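Local coordinates for mundticin KS immunity protein (Enterococcus mundtii, PDB 2ZRR), which contributes to the self-protection of its bacteriocin-producing host, probably against mundticin KS, and folds as an antiparallel four-helix bundle, at residues Ala37-Ile40 against Ile41-Leu45; Leu52-Glu55 against Ser56-Val60; Leu65-Leu68 against Lys69-Thr73; Ser80-Asn83 against Ile84-Asn88; Val95-Asn98 against Glu99-Lys103. One frame throughout, in Å; residues are numbered along the deposited sequence.

All five contacts are local, so none closes a long loop, and they follow one another in series without nesting or crossing. Contact 1 lies on helix 33-48. Contact 2 opens helix 55-70 after the first loop and joins contact 1 through a probable hydrogen bond from R58 NH1 to L45 O, while contact 3 marks the far end of that helix, where L65 and L68 pack on I41. Contact 4, on helix 75-90, meets contact 2 through I86 against L57 and V60. Contact 5 starts helix 99-109; its L97 and V95 touch L57. Contacts 3 and 5 lie about 25 Å apart between centres, on opposite sides of the chain's centre.

Contact 1: residues Ala37-Ile40 against Ile41-Leu45; sequences AEVI and ITELL
T42 turns its hydroxyl back to E38, one helical turn earlier, and so gives the carbonyl E38 O two donors. The backbone T42 N reaches it at 2.9 Å, nearly in line with the carbonyl bond, whereas T42 OG1, also 2.9 Å from E38 O, stands above the carbonyl plane, 43° out of it. The hydroxyl can do this because OG1 lies beside its own backbone N (chi1 -60°), facing the preceding turn. The neighbouring carbonyls receive the regular helical bonds: I41 N donates to A37 O, E43 N to V39 O and L44 N to I40 O. The extended side chain of E43 slants across V39, its OE2 3.5 Å from V39 CG1, while its OE1 has a long, weak ion pair with K104. On the buried side, I40 and L44 run side by side and point the same way, with I40 CG2 3.9 Å from L44 CD1; both touch K104 of helix 99-109. I41 places its CD1 3.2 Å from A37 O and packs on L68 of helix 55-70 and L108 of helix 99-109. In this turn, then, the T42 hydroxyl gives its proton to a carbonyl of the preceding turn on the exposed side, and the buried branches of I40, I41 and L44 meet both apolar side chains and the side chains of K104 and E107.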
loop_
_atom_site.group_PDB
_atom_site.type_symbol
_atom_site.label_atom_id
_atom_site.label_comp_id
_atom_site.label_asym_id
_atom_site.label_seq_id
_atom_site.Cartn_x
_atom_site.Cartn_y
_atom_site.Cartn_z
ATOM N N ALA A 37 -7.588 5.602 1.585
ATOM C CA ALA A 37 -6.435 4.880 1.039
ATOM C C ALA A 37 -5.115 5.341 1.687
ATOM O O ALA A 37 -4.268 4.521 2.057
ATOM C CB ALA A 37 -6.375 5.059 -0.472
ATOM N N GLU A 38 -4.946 6.651 1.833
ATOM C CA GLU A 38 -3.738 7.193 2.447
ATOM C C GLU A 38 -3.607 6.761 3.919
ATOM O O GLU A 38 -2.522 6.400 4.380
ATOM C CB GLU A 38 -3.756 8.718 2.347
ATOM C CG GLU A 38 -3.378 9.255 0.985
ATOM C CD GLU A 38 -3.811 10.683 0.793
ATOM O OE1 GLU A 38 -4.138 11.356 1.787
ATOM O OE2 GLU A 38 -3.824 11.148 -0.364
ATOM N N VAL A 39 -4.722 6.794 4.649
ATOM C CA VAL A 39 -4.739 6.395 6.060
ATOM C C VAL A 39 -4.241 4.960 6.212
ATOM O O VAL A 39 -3.362 4.688 7.027
ATOM C CB VAL A 39 -6.168 6.519 6.657
ATOM C CG1 VAL A 39 -6.327 5.622 7.872
ATOM C CG2 VAL A 39 -6.436 7.954 7.028
ATOM N N ILE A 40 -4.791 4.043 5.420
ATOM C CA ILE A 40 -4.388 2.643 5.490
ATOM C C ILE A 40 -2.888 2.471 5.219
ATOM O O ILE A 40 -2.200 1.694 5.890
ATOM C CB ILE A 40 -5.183 1.794 4.480
ATOM C CG1 ILE A 40 -6.670 1.848 4.811
ATOM C CG2 ILE A 40 -4.714 0.353 4.511
ATOM C CD1 ILE A 40 -7.532 1.102 3.809
ATOM N N ILE A 41 -2.375 3.196 4.234
ATOM C CA ILE A 41 -0.959 3.087 3.898
ATOM C C ILE A 41 -0.108 3.631 5.043
ATOM O O ILE A 41 0.886 3.023 5.436
ATOM C CB ILE A 41 -0.648 3.840 2.571
ATOM C CG1 ILE A 41 -1.155 3.004 1.387
ATOM C CG2 ILE A 41 0.858 4.099 2.441
ATOM C CD1 ILE A 41 -1.763 3.817 0.261
ATOM N N THR A 42 -0.510 4.768 5.591
ATOM C CA THR A 42 0.227 5.360 6.701
ATOM C C THR A 42 0.307 4.345 7.845
ATOM O O THR A 42 1.377 4.063 8.368
ATOM C CB THR A 42 -0.470 6.646 7.184
ATOM O OG1 THR A 42 -0.530 7.590 6.104
ATOM C CG2 THR A 42 0.279 7.260 8.345
ATOM N N GLU A 43 -0.844 3.790 8.209
ATOM C CA GLU A 43 -0.932 2.798 9.276
ATOM C C GLU A 43 -0.029 1.609 8.988
ATOM O O GLU A 43 0.731 1.167 9.850
ATOM C CB GLU A 43 -2.375 2.306 9.413
ATOM C CG GLU A 43 -3.323 3.364 9.919
ATOM C CD GLU A 43 -4.773 2.915 9.857
ATOM O OE1 GLU A 43 -5.084 1.992 9.066
ATOM O OE2 GLU A 43 -5.595 3.492 10.603
ATOM N N LEU A 44 -0.129 1.091 7.769
ATOM C CA LEU A 44 0.665 -0.050 7.345
ATOM C C LEU A 44 2.165 0.201 7.442
ATOM O O LEU A 44 2.912 -0.646 7.928
ATOM C CB LEU A 44 0.308 -0.414 5.910
ATOM C CG LEU A 44 -0.585 -1.636 5.771
ATOM C CD1 LEU A 44 -1.344 -1.563 4.461
ATOM C CD2 LEU A 44 0.274 -2.885 5.840
ATOM N N LEU A 45 2.600 1.364 6.966
ATOM C CA LEU A 45 4.015 1.721 6.995
ATOM C C LEU A 45 4.503 1.833 8.427
ATOM O O LEU A 45 5.595 1.374 8.769
ATOM C CB LEU A 45 4.237 3.046 6.275
ATOM C CG LEU A 45 4.453 2.870 4.781
ATOM C CD1 LEU A 45 4.455 4.229 4.108
ATOM C CD2 LEU A 45 5.758 2.132 4.548
#

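Contact 2: residues Leu52-Glu55 against Ser56-Val60; sequences LGNE and SLRKV
R58 folds back over the first turn of helix 55-70, against E55 and the N-cap residue N54, in a helix start where the N54 side chain makes no capping bond. Closest in, the aliphatic part of R58 lies on the N54 carbonyl, with R58 CG 3.0 Å from N54 O. That same oxygen accepts the backbone bond from R58 N at 3.1 Å, and K59 N donates in turn to E55 O. The acid of E55 curls back through a bend at chi2 (-21°), which carries OE1 to the edge of the guanidinium, near its plane. Its salt bridge is long, 3.7 Å from E55 OE1 to R58 NE, and the carboxylate and guanidinium planes are 65° apart, so it is a loose pairing. The firmer polar partner of R58 lies further out: NH1 donates to L45 O on helix 33-48, which links the two helices here and positions the guanidinium. In the loop, D51 accepts from the backbone N of both G53 and N54, and N54 ND2 makes a weak bond to E49 O. L57, facing inward, packs on I86 and I90 of helix 75-90. N54 slants across the arginine, its ND2 3.8 Å from R58 CD.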
loop_
_atom_site.group_PDB
_atom_site.type_symbol
_atom_site.label_atom_id
_atom_site.label_comp_id
_atom_site.label_asym_id
_atom_site.label_seq_id
_atom_site.Cartn_x
_atom_site.Cartn_y
_atom_site.Cartn_z
ATOM N N LEU A 52 15.507 -4.913 6.503
ATOM C CA LEU A 52 15.972 -5.386 5.202
ATOM C C LEU A 52 14.959 -6.316 4.544
ATOM O O LEU A 52 14.928 -6.452 3.319
ATOM C CB LEU A 52 17.316 -6.111 5.353
ATOM C CG LEU A 52 18.560 -5.286 5.721
ATOM C CD1 LEU A 52 19.793 -6.203 5.719
ATOM C CD2 LEU A 52 18.741 -4.120 4.735
ATOM N N GLY A 53 14.129 -6.947 5.368
ATOM C CA GLY A 53 13.129 -7.875 4.874
ATOM C C GLY A 53 12.000 -7.263 4.071
ATOM O O GLY A 53 11.694 -7.745 2.980
ATOM N N ASN A 54 11.375 -6.210 4.595
ATOM C CA ASN A 54 10.267 -5.568 3.895
ATOM C C ASN A 54 10.545 -4.187 3.310
ATOM O O ASN A 54 9.629 -3.377 3.200
ATOM C CB ASN A 54 9.037 -5.466 4.808
ATOM C CG ASN A 54 9.389 -5.439 6.278
ATOM O OD1 ASN A 54 9.201 -6.432 6.983
ATOM N ND2 ASN A 54 9.887 -4.302 6.756
ATOM N N GLU A 55 11.784 -3.908 2.919
ATOM C CA GLU A 55 12.095 -2.593 2.359
ATOM C C GLU A 55 11.377 -2.365 1.027
ATOM O O GLU A 55 10.860 -1.280 0.764
ATOM C CB GLU A 55 13.611 -2.423 2.181
ATOM C CG GLU A 55 14.226 -1.302 3.035
ATOM C CD GLU A 55 13.202 -0.259 3.482
ATOM O OE1 GLU A 55 12.931 -0.171 4.702
ATOM O OE2 GLU A 55 12.665 0.473 2.617
ATOM N N SER A 56 11.333 -3.395 0.193
ATOM C CA SER A 56 10.675 -3.283 -1.102
ATOM C C SER A 56 9.197 -2.939 -0.954
ATOM O O SER A 56 8.668 -2.124 -1.704
ATOM C CB SER A 56 10.830 -4.587 -1.885
ATOM O OG SER A 56 12.059 -5.227 -1.570
ATOM N N LEU A 57 8.532 -3.566 0.014
ATOM C CA LEU A 57 7.109 -3.318 0.253
ATOM C C LEU A 57 6.883 -1.910 0.781
ATOM O O LEU A 57 5.989 -1.205 0.321
ATOM C CB LEU A 57 6.550 -4.337 1.252
ATOM C CG LEU A 57 5.035 -4.324 1.480
ATOM C CD1 LEU A 57 4.305 -4.117 0.154
ATOM C CD2 LEU A 57 4.613 -5.638 2.123
ATOM N N ARG A 58 7.695 -1.507 1.752
ATOM C CA ARG A 58 7.585 -0.177 2.330
ATOM C C ARG A 58 7.841 0.836 1.230
ATOM O O ARG A 58 7.242 1.907 1.212
ATOM C CB ARG A 58 8.614 0.007 3.444
ATOM C CG ARG A 58 8.483 -0.968 4.608
ATOM C CD ARG A 58 9.475 -0.633 5.721
ATOM N NE ARG A 58 9.554 0.808 5.961
ATOM C CZ ARG A 58 8.717 1.477 6.744
ATOM N NH1 ARG A 58 7.740 0.828 7.364
ATOM N NH2 ARG A 58 8.843 2.789 6.896
ATOM N N LYS A 59 8.734 0.483 0.312
ATOM C CA LYS A 59 9.067 1.354 -0.809
ATOM C C LYS A 59 7.814 1.620 -1.652
ATOM O O LYS A 59 7.433 2.774 -1.863
ATOM C CB LYS A 59 10.161 0.702 -1.669
ATOM C CG LYS A 59 11.242 1.658 -2.160
ATOM C CD LYS A 59 12.266 1.970 -1.075
ATOM C CE LYS A 59 13.676 1.835 -1.618
ATOM N NZ LYS A 59 13.998 0.429 -1.997
ATOM N N VAL A 60 7.177 0.547 -2.126
ATOM C CA VAL A 60 5.960 0.646 -2.931
ATOM C C VAL A 60 4.899 1.422 -2.167
ATOM O O VAL A 60 4.292 2.357 -2.686
ATOM C CB VAL A 60 5.381 -0.742 -3.237
ATOM C CG1 VAL A 60 4.008 -0.602 -3.888
ATOM C CG2 VAL A 60 6.336 -1.522 -4.122
#

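Contact 3: residues Leu65-Leu68 against Lys69-Thr73; sequences LKKL and KNEGT
K67 O is gripped by two donors where helix 55-70 comes to its end: the backbone E71 N, at 2.9 Å, and a water that also donates to it from 2.9 Å. The same water makes a weak bond to E71 O and lies near T73 OG1, whose place in the model is less sure. E71 is the first residue to leave helical backbone angles, and its N-H, tilted 32° from the carbonyl plane of K67, gives the closing helical bond. Before it, N70 N donates to K66 O at 2.8 Å, and K69 N donates to L65 O.

The side chains of K67 and E71 run alongside each other and point the same way, so that E71 OE2 rests against the methylenes of the lysine, 3.3 Å from K67 CG. Their charged ends do not meet. K67 NZ turns away to S63 OG and also makes a cation-pi contact with Y64, whereas K66 NZ donates to S63 O. K69 takes another path: CG lies beside its own backbone N (chi1 -37°) and packs over L65 O, and later bends in the chain bring NZ to 3.2 Å from L65 CD1, an ammonium beside a methyl group.

R34 of helix 33-48 donates to L68 O and T73 O, bridging the helix end and the loop. On that same helix L65 meets I41, while L68 and K69 lie against E38, and L68, E71 and T73 also touch V78 of helix 75-90.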
loop_
_atom_site.group_PDB
_atom_site.type_symbol
_atom_site.label_atom_id
_atom_site.label_comp_id
_atom_site.label_asym_id
_atom_site.label_seq_id
_atom_site.Cartn_x
_atom_site.Cartn_y
_atom_site.Cartn_z
ATOM N N LEU A 65 1.831 6.339 -1.550
ATOM C CA LEU A 65 1.258 7.303 -0.628
ATOM C C LEU A 65 1.495 8.699 -1.217
ATOM O O LEU A 65 0.590 9.538 -1.233
ATOM C CB LEU A 65 1.904 7.183 0.753
ATOM C CG LEU A 65 1.524 8.275 1.760
ATOM C CD1 LEU A 65 0.024 8.275 2.013
ATOM C CD2 LEU A 65 2.284 8.043 3.052
ATOM N N LYS A 66 2.700 8.954 -1.723
ATOM C CA LYS A 66 2.957 10.269 -2.308
ATOM C C LYS A 66 2.186 10.449 -3.618
ATOM O O LYS A 66 1.699 11.542 -3.911
ATOM C CB LYS A 66 4.458 10.495 -2.536
ATOM C CG LYS A 66 5.195 9.319 -3.091
ATOM C CD LYS A 66 6.496 9.769 -3.728
ATOM C CE LYS A 66 6.563 9.359 -5.196
ATOM N NZ LYS A 66 5.223 8.958 -5.727
ATOM N N LYS A 67 2.065 9.385 -4.406
ATOM C CA LYS A 67 1.309 9.469 -5.659
ATOM C C LYS A 67 -0.132 9.844 -5.362
ATOM O O LYS A 67 -0.738 10.613 -6.108
ATOM C CB LYS A 67 1.320 8.134 -6.404
ATOM C CG LYS A 67 2.599 7.838 -7.156
ATOM C CD LYS A 67 2.461 6.567 -7.974
ATOM C CE LYS A 67 3.766 6.209 -8.669
ATOM N NZ LYS A 67 4.627 5.336 -7.828
ATOM N N LEU A 68 -0.677 9.298 -4.269
ATOM C CA LEU A 68 -2.060 9.579 -3.862
ATOM C C LEU A 68 -2.266 11.055 -3.515
ATOM O O LEU A 68 -3.270 11.670 -3.876
ATOM C CB LEU A 68 -2.442 8.713 -2.649
ATOM C CG LEU A 68 -2.826 7.268 -2.947
ATOM C CD1 LEU A 68 -2.894 6.477 -1.656
ATOM C CD2 LEU A 68 -4.174 7.234 -3.655
ATOM N N LYS A 69 -1.304 11.627 -2.806
ATOM C CA LYS A 69 -1.408 13.018 -2.411
ATOM C C LYS A 69 -1.045 14.029 -3.490
ATOM O O LYS A 69 -1.637 15.103 -3.545
ATOM C CB LYS A 69 -0.527 13.264 -1.195
ATOM C CG LYS A 69 -0.510 12.106 -0.227
ATOM C CD LYS A 69 0.504 12.340 0.868
ATOM C CE LYS A 69 -0.149 12.490 2.213
ATOM N NZ LYS A 69 0.242 11.339 3.067
ATOM N N ASN A 70 -0.091 13.689 -4.355
ATOM C CA ASN A 70 0.360 14.629 -5.387
ATOM C C ASN A 70 -0.149 14.483 -6.819
ATOM O O ASN A 70 -0.333 15.492 -7.501
ATOM C CB ASN A 70 1.882 14.639 -5.424
ATOM C CG ASN A 70 2.498 14.901 -4.067
ATOM O OD1 ASN A 70 1.988 15.689 -3.280
ATOM N ND2 ASN A 70 3.611 14.239 -3.794
ATOM N N GLU A 71 -0.366 13.249 -7.275
ATOM C CA GLU A 71 -0.831 12.985 -8.645
ATOM C C GLU A 71 -2.290 13.369 -8.908
ATOM O O GLU A 71 -3.151 13.156 -8.072
ATOM C CB GLU A 71 -0.639 11.505 -8.974
ATOM C CG GLU A 71 0.607 11.184 -9.784
ATOM C CD GLU A 71 0.762 9.693 -10.052
ATOM O OE1 GLU A 71 -0.263 8.986 -10.194
ATOM O OE2 GLU A 71 1.915 9.219 -10.121
ATOM N N GLY A 72 -2.570 13.918 -10.085
ATOM C CA GLY A 72 -3.929 14.308 -10.390
ATOM C C GLY A 72 -4.802 13.141 -10.821
ATOM O O GLY A 72 -5.948 13.319 -11.246
ATOM N N THR A 73 -4.252 11.941 -10.710
ATOM C CA THR A 73 -4.953 10.727 -11.097
ATOM C C THR A 73 -6.063 10.334 -10.117
ATOM O O THR A 73 -6.129 10.830 -8.992
ATOM C CB THR A 73 -3.975 9.550 -11.199
ATOM O OG1 THR A 73 -3.198 9.477 -9.998
ATOM C CG2 THR A 73 -3.025 9.731 -12.399
HETATM O O HOH W 1 -3.191 9.808 -7.379
#

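Contact 4: residues Ser80-Asn83 against Ile84-Asn88; sequences SRMN and IEISN
M82 and I86, one turn apart on helix 75-90, slant across each other so that the end of the thioether chain meets the end of the isoleucine. M82 places CG anti to its backbone N (chi1 166°) and then runs extended. I86 sends CG1 back toward the preceding turn, which brings CD1 to 3.4 Å from M82 CE, tighter than ordinary van der Waals contact, and to 3.7 Å from M82 CG. The delta methyl of I86 therefore touches the methionine at two places along its length. Beneath the pair, I86 N donates to M82 O at 2.9 Å, while the bond from E85 N to R81 O is weak. Both side chains are buried between neighbouring helices: M82 against L61 and Y64 of helix 55-70 and L108 of helix 99-109, I86 against L105 of helix 99-109. On another side of the helix, a water bonds weakly to N83 OD1 and, at 3.5 Å, to S87 OG. E85 directs its carboxylate toward helix 55-70, where OE2 is hydrogen-bonded to Y64 OH. The chemistry is divided by side: M82 and I86 put carbon and sulfur between the helices, and the charge of E85 is probably steadied by a tyrosine hydroxyl at the margin.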
loop_
_atom_site.group_PDB
_atom_site.type_symbol
_atom_site.label_atom_id
_atom_site.label_comp_id
_atom_site.label_asym_id
_atom_site.label_seq_id
_atom_site.Cartn_x
_atom_site.Cartn_y
_atom_site.Cartn_z
ATOM N N SER A 80 -4.862 0.460 -8.817
ATOM C CA SER A 80 -4.828 -0.696 -9.703
ATOM C C SER A 80 -3.370 -0.955 -10.100
ATOM O O SER A 80 -2.930 -2.105 -10.211
ATOM C CB SER A 80 -5.676 -0.428 -10.950
ATOM O OG SER A 80 -7.008 -0.094 -10.596
ATOM N N ARG A 81 -2.628 0.133 -10.301
ATOM C CA ARG A 81 -1.215 0.064 -10.672
ATOM C C ARG A 81 -0.380 -0.384 -9.470
ATOM O O ARG A 81 0.620 -1.093 -9.612
ATOM C CB ARG A 81 -0.745 1.440 -11.173
ATOM C CG ARG A 81 -1.262 1.775 -12.575
ATOM C CD ARG A 81 -1.080 3.242 -12.969
ATOM N NE ARG A 81 -1.285 3.424 -14.409
ATOM C CZ ARG A 81 -1.257 4.592 -15.049
ATOM N NH1 ARG A 81 -1.031 5.721 -14.392
ATOM N NH2 ARG A 81 -1.460 4.628 -16.359
ATOM N N MET A 82 -0.812 0.024 -8.282
ATOM C CA MET A 82 -0.120 -0.326 -7.053
ATOM C C MET A 82 -0.352 -1.782 -6.724
ATOM O O MET A 82 0.558 -2.486 -6.300
ATOM C CB MET A 82 -0.627 0.534 -5.902
ATOM C CG MET A 82 -0.216 0.027 -4.531
ATOM S SD MET A 82 -1.012 0.938 -3.199
ATOM C CE MET A 82 0.100 0.563 -1.856
ATOM N N ASN A 83 -1.591 -2.218 -6.911
ATOM C CA ASN A 83 -1.976 -3.593 -6.639
ATOM C C ASN A 83 -0.984 -4.521 -7.317
ATOM O O ASN A 83 -0.543 -5.512 -6.737
ATOM C CB ASN A 83 -3.389 -3.847 -7.173
ATOM C CG ASN A 83 -3.827 -5.292 -7.018
ATOM O OD1 ASN A 83 -3.320 -6.025 -6.165
ATOM N ND2 ASN A 83 -4.781 -5.709 -7.848
ATOM N N ILE A 84 -0.629 -4.188 -8.551
ATOM C CA ILE A 84 0.316 -4.995 -9.298
ATOM C C ILE A 84 1.683 -4.954 -8.621
ATOM O O ILE A 84 2.304 -5.990 -8.375
ATOM C CB ILE A 84 0.432 -4.478 -10.741
ATOM C CG1 ILE A 84 -0.895 -4.700 -11.469
ATOM C CG2 ILE A 84 1.563 -5.189 -11.470
ATOM C CD1 ILE A 84 -1.404 -6.135 -11.404
ATOM N N GLU A 85 2.139 -3.747 -8.305
ATOM C CA GLU A 85 3.427 -3.549 -7.657
ATOM C C GLU A 85 3.610 -4.335 -6.360
ATOM O O GLU A 85 4.636 -4.980 -6.174
ATOM C CB GLU A 85 3.632 -2.068 -7.377
ATOM C CG GLU A 85 4.836 -1.485 -8.060
ATOM C CD GLU A 85 4.761 0.019 -8.142
ATOM O OE1 GLU A 85 5.405 0.694 -7.308
ATOM O OE2 GLU A 85 4.056 0.525 -9.041
ATOM N N ILE A 86 2.627 -4.271 -5.464
ATOM C CA ILE A 86 2.705 -4.983 -4.183
ATOM C C ILE A 86 2.809 -6.495 -4.381
ATOM O O ILE A 86 3.144 -7.237 -3.452
ATOM C CB ILE A 86 1.470 -4.678 -3.288
ATOM C CG1 ILE A 86 1.379 -3.175 -3.033
ATOM C CG2 ILE A 86 1.583 -5.407 -1.950
ATOM C CD1 ILE A 86 0.196 -2.772 -2.187
ATOM N N SER A 87 2.532 -6.950 -5.597
ATOM C CA SER A 87 2.597 -8.372 -5.906
ATOM C C SER A 87 4.034 -8.864 -5.975
ATOM O O SER A 87 4.457 -9.675 -5.155
ATOM C CB SER A 87 1.894 -8.655 -7.235
ATOM O OG SER A 87 0.507 -8.884 -7.032
ATOM N N ASN A 88 4.780 -8.353 -6.950
ATOM C CA ASN A 88 6.170 -8.749 -7.155
ATOM C C ASN A 88 7.130 -8.295 -6.062
ATOM O O ASN A 88 8.322 -8.594 -6.119
ATOM C CB ASN A 88 6.662 -8.238 -8.509
ATOM C CG ASN A 88 5.526 -7.812 -9.418
ATOM O OD1 ASN A 88 5.562 -6.732 -10.002
ATOM N ND2 ASN A 88 4.510 -8.661 -9.541
HETATM O O HOH W 2 -2.700 -8.177 -8.102
#

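Contact 5: residues Val95-Asn98 against Glu99-Lys103; sequences VSLN and ENQSK
This is a helix N-terminus contact at the surface, where the loop after helix 75-90 gives way to helix 99-109 and N98 meets Q101. N98 OD1 accepts from Q101 N at 2.7 Å, with the donor almost in line with the side-chain C=O. The side chain can curl over the helix start because its CG sits between the backbone N and the carbonyl carbon (chi1 65°). In return, Q101 OE1 lies 3.4 Å from N98 N and takes a weak bond from it. The two reciprocal bonds make a capping box, with the asparagine as N-cap and the glutamine three residues on. Within it the side chains cross at about a right angle, their amide planes turned 35° apart.

The backbone carbonyl of N98 is in demand as well. S102 N donates to N98 O at 3.1 Å in a nearly straight bond. The single N-H of Q101 is forked between OD1 and this carbonyl, with Q101 N 2.9 Å from N98 O and above its plane, and neither branch is straight. S102 OG is also 2.9 Å from N98 O, though E99 O lies within reach of the same hydroxyl. Just before the cap, L97 crosses the glutamine roughly at right angles, its CD2 3.6 Å from Q101 OE1, and packs on L57 of helix 55-70. The other end of the glutamine amide, Q101 NE2, is hydrogen-bonded to D47 OD1 on helix 33-48.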
loop_
_atom_site.group_PDB
_atom_site.type_symbol
_atom_site.label_atom_id
_atom_site.label_comp_id
_atom_site.label_asym_id
_atom_site.label_seq_id
_atom_site.Cartn_x
_atom_site.Cartn_y
_atom_site.Cartn_z
ATOM N N VAL A 95 8.185 -11.436 1.719
ATOM C CA VAL A 95 7.667 -10.739 2.891
ATOM C C VAL A 95 6.602 -11.593 3.556
ATOM O O VAL A 95 5.627 -11.991 2.916
ATOM C CB VAL A 95 7.037 -9.380 2.514
ATOM C CG1 VAL A 95 6.998 -8.478 3.733
ATOM C CG2 VAL A 95 7.823 -8.726 1.389
ATOM N N SER A 96 6.799 -11.885 4.836
ATOM C CA SER A 96 5.836 -12.685 5.577
ATOM C C SER A 96 4.949 -11.763 6.400
ATOM O O SER A 96 5.293 -11.383 7.523
ATOM C CB SER A 96 6.553 -13.680 6.490
ATOM O OG SER A 96 5.906 -14.940 6.461
ATOM N N LEU A 97 3.808 -11.396 5.829
ATOM C CA LEU A 97 2.870 -10.508 6.498
ATOM C C LEU A 97 1.981 -11.269 7.464
ATOM O O LEU A 97 1.493 -12.348 7.138
ATOM C CB LEU A 97 1.992 -9.801 5.468
ATOM C CG LEU A 97 2.654 -8.847 4.477
ATOM C CD1 LEU A 97 1.599 -7.906 3.915
ATOM C CD2 LEU A 97 3.759 -8.060 5.165
ATOM N N ASN A 98 1.774 -10.706 8.651
ATOM C CA ASN A 98 0.908 -11.339 9.640
ATOM C C ASN A 98 -0.547 -11.094 9.217
ATOM O O ASN A 98 -0.818 -10.206 8.405
ATOM C CB ASN A 98 1.178 -10.765 11.038
ATOM C CG ASN A 98 0.826 -9.289 11.152
ATOM O OD1 ASN A 98 0.076 -8.746 10.338
ATOM N ND2 ASN A 98 1.365 -8.631 12.177
ATOM N N GLU A 99 -1.473 -11.882 9.757
ATOM C CA GLU A 99 -2.889 -11.749 9.417
ATOM C C GLU A 99 -3.364 -10.300 9.346
ATOM O O GLU A 99 -3.966 -9.884 8.357
ATOM C CB GLU A 99 -3.749 -12.510 10.431
ATOM C CG GLU A 99 -5.228 -12.585 10.066
ATOM C CD GLU A 99 -5.980 -13.638 10.870
ATOM O OE1 GLU A 99 -5.323 -14.439 11.571
ATOM O OE2 GLU A 99 -7.228 -13.665 10.802
ATOM N N ASN A 100 -3.086 -9.539 10.397
ATOM C CA ASN A 100 -3.486 -8.139 10.480
ATOM C C ASN A 100 -2.970 -7.243 9.356
ATOM O O ASN A 100 -3.655 -6.312 8.937
ATOM C CB ASN A 100 -3.047 -7.558 11.826
ATOM C CG ASN A 100 -3.920 -8.030 12.973
ATOM O OD1 ASN A 100 -3.833 -7.514 14.090
ATOM N ND2 ASN A 100 -4.771 -9.017 12.698
ATOM N N GLN A 101 -1.767 -7.519 8.867
ATOM C CA GLN A 101 -1.194 -6.707 7.802
ATOM C C GLN A 101 -1.752 -7.036 6.430
ATOM O O GLN A 101 -2.033 -6.134 5.642
ATOM C CB GLN A 101 0.318 -6.850 7.804
ATOM C CG GLN A 101 0.962 -6.064 8.919
ATOM C CD GLN A 101 2.354 -6.556 9.213
ATOM O OE1 GLN A 101 2.845 -7.463 8.545
ATOM N NE2 GLN A 101 3.004 -5.964 10.215
ATOM N N SER A 102 -1.913 -8.323 6.137
ATOM C CA SER A 102 -2.467 -8.735 4.846
ATOM C C SER A 102 -3.916 -8.263 4.731
ATOM O O SER A 102 -4.390 -7.947 3.639
ATOM C CB SER A 102 -2.421 -10.250 4.702
ATOM O OG SER A 102 -2.134 -10.844 5.947
ATOM N N LYS A 103 -4.614 -8.217 5.863
ATOM C CA LYS A 103 -5.998 -7.771 5.876
ATOM C C LYS A 103 -6.040 -6.281 5.626
ATOM O O LYS A 103 -6.972 -5.777 5.002
ATOM C CB LYS A 103 -6.658 -8.093 7.220
ATOM C CG LYS A 103 -7.180 -9.526 7.323
ATOM C CD LYS A 103 -8.367 -9.621 8.271
ATOM C CE LYS A 103 -7.940 -10.110 9.649
ATOM N NZ LYS A 103 -8.143 -9.066 10.698
#